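PDB 5SV5: microbial collagenase, which probably degrades collagen as a zinc-dependent secreted protease, the crystallised part being its pre-peptidase C-terminal domain, a small sodium-binding beta-sandwich. Local coordinates for residues A[39-44]-A[51-56]. Numbering follows the deposited sequence. Where two conformers were deposited one is given.
Sequences IDISVL and MTWVLH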
# COMPACT_ATOMS: atom_id res chain seq x y z
N ILE A 39 11.21 4.16 6.26
CA ILE A 39 10.34 3.06 6.55
C ILE A 39 10.50 2.09 5.38
O ILE A 39 11.17 2.38 4.38
CB ILE A 39 8.89 3.52 6.77
CG1 ILE A 39 8.37 4.29 5.56
CG2 ILE A 39 8.82 4.40 8.01
CD1 ILE A 39 6.89 4.64 5.65
N ASP A 40 9.94 0.92 5.58
CA ASP A 40 9.95 -0.17 4.64
C ASP A 40 8.52 -0.61 4.41
O ASP A 40 7.83 -0.97 5.36
CB ASP A 40 10.78 -1.33 5.20
CG ASP A 40 11.08 -2.35 4.17
OD1 ASP A 40 10.20 -3.14 3.86
OD2 ASP A 40 12.20 -2.33 3.63
N ILE A 41 8.04 -0.53 3.16
CA ILE A 41 6.70 -1.01 2.79
C ILE A 41 6.89 -2.17 1.83
O ILE A 41 7.52 -2.01 0.78
CB ILE A 41 5.84 0.10 2.17
CG1 ILE A 41 5.64 1.25 3.16
CG2 ILE A 41 4.49 -0.46 1.71
CD1 ILE A 41 4.88 2.43 2.63
N SER A 42 6.35 -3.33 2.19
CA SER A 42 6.49 -4.53 1.39
C SER A 42 5.16 -5.24 1.28
O SER A 42 4.51 -5.49 2.30
CB SER A 42 7.52 -5.44 2.05
OG SER A 42 7.68 -6.66 1.38
N VAL A 43 4.76 -5.56 0.06
CA VAL A 43 3.56 -6.35 -0.20
C VAL A 43 3.98 -7.64 -0.89
O VAL A 43 4.66 -7.61 -1.91
CB VAL A 43 2.55 -5.58 -1.06
CG1 VAL A 43 1.39 -6.47 -1.49
CG2 VAL A 43 2.03 -4.36 -0.29
N LEU A 44 3.58 -8.77 -0.31
CA LEU A 44 3.83 -10.08 -0.90
C LEU A 44 2.62 -10.43 -1.77
O LEU A 44 1.50 -10.56 -1.28
CB LEU A 44 4.06 -11.14 0.18
CG LEU A 44 5.21 -10.80 1.14
CD1 LEU A 44 5.36 -11.87 2.21
CD2 LEU A 44 6.51 -10.47 0.45
N MSE A 51 -0.61 -6.57 -9.71
CA MSE A 51 -0.92 -5.66 -8.59
C MSE A 51 0.31 -4.86 -8.21
O MSE A 51 1.45 -5.23 -8.54
CB MSE A 51 -1.52 -6.42 -7.40
CG MSE A 51 -0.48 -7.34 -6.76
SE MSE A 51 -1.15 -8.15 -5.09
CE MSE A 51 -1.29 -6.47 -4.09
N THR A 52 0.06 -3.76 -7.51
CA THR A 52 1.13 -2.90 -7.05
C THR A 52 0.62 -2.07 -5.88
O THR A 52 -0.48 -2.30 -5.37
CB THR A 52 1.69 -2.04 -8.20
OG1 THR A 52 2.91 -1.44 -7.79
CG2 THR A 52 0.71 -1.00 -8.67
N TRP A 53 1.43 -1.11 -5.43
CA TRP A 53 0.96 -0.15 -4.45
C TRP A 53 1.59 1.21 -4.72
O TRP A 53 2.68 1.31 -5.30
CB TRP A 53 1.22 -0.61 -3.00
CG TRP A 53 2.65 -0.77 -2.59
CD1 TRP A 53 3.34 -1.94 -2.51
CD2 TRP A 53 3.57 0.26 -2.18
NE1 TRP A 53 4.63 -1.71 -2.08
CE2 TRP A 53 4.80 -0.36 -1.88
CE3 TRP A 53 3.47 1.65 -2.05
CZ2 TRP A 53 5.93 0.36 -1.47
CZ3 TRP A 53 4.59 2.37 -1.66
CH2 TRP A 53 5.80 1.72 -1.37
N VAL A 54 0.88 2.26 -4.31
CA VAL A 54 1.39 3.63 -4.34
C VAL A 54 1.05 4.30 -3.01
O VAL A 54 0.06 3.94 -2.35
CB VAL A 54 0.85 4.45 -5.53
CG1 VAL A 54 1.26 3.86 -6.85
CG2 VAL A 54 -0.66 4.67 -5.47
N LEU A 55 1.86 5.28 -2.63
CA LEU A 55 1.73 5.96 -1.35
C LEU A 55 1.69 7.47 -1.55
O LEU A 55 2.52 8.01 -2.30
CB LEU A 55 2.94 5.62 -0.47
CG LEU A 55 2.96 6.21 0.94
CD1 LEU A 55 1.98 5.49 1.84
CD2 LEU A 55 4.37 6.16 1.51
N HIS A 56 0.75 8.14 -0.89
CA HIS A 56 0.69 9.59 -0.88
C HIS A 56 0.76 10.13 0.54
O HIS A 56 0.06 9.65 1.43
CB HIS A 56 -0.62 10.12 -1.50
CG HIS A 56 -0.73 9.86 -2.96
ND1 HIS A 56 -0.15 10.68 -3.90
CD2 HIS A 56 -1.35 8.88 -3.65
CE1 HIS A 56 -0.40 10.20 -5.10
NE2 HIS A 56 -1.12 9.10 -4.98
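Ile41 lays its CG2 methyl over one face of the Trp53 indole, 3.8 Å from the centroid of the six-membered ring and 21° off its normal, a CH-pi contact displaced toward the rim. Trp53 chi1 of 63° holds CG between the backbone N and the carbonyl carbon, and this turns the indole across the gap so that a face meets Ile41. Its NE1 is hydrogen-bonded to the carbonyl O of Ile75 on strand 74-81, the sheet neighbour of strand 37-45, which ties down the polar end of a buried ring. At the pyrrole end, Val43 sends its two methyls to different partners: CG2 meets Trp53 CD1 obliquely at 3.5 Å, while CG1, anti to the backbone N, touches the CE methyl of selenomethionine Met51 at 3.7 Å. That methyl is delivered by a chain bent at its last torsion. Over the benzene end, Ile41 CD1 reaches on to Leu55 CD2, 3.9 Å away. All five side chains are buried, and Leu102 and Leu88 add to the apolar layer. Segments 39-44 and 51-56 run nearly antiparallel at 160°, axes 8.4 Å apart, joined by side chains alone, as in facing layers of a beta-sandwich, here the pre-peptidase C-terminal domain.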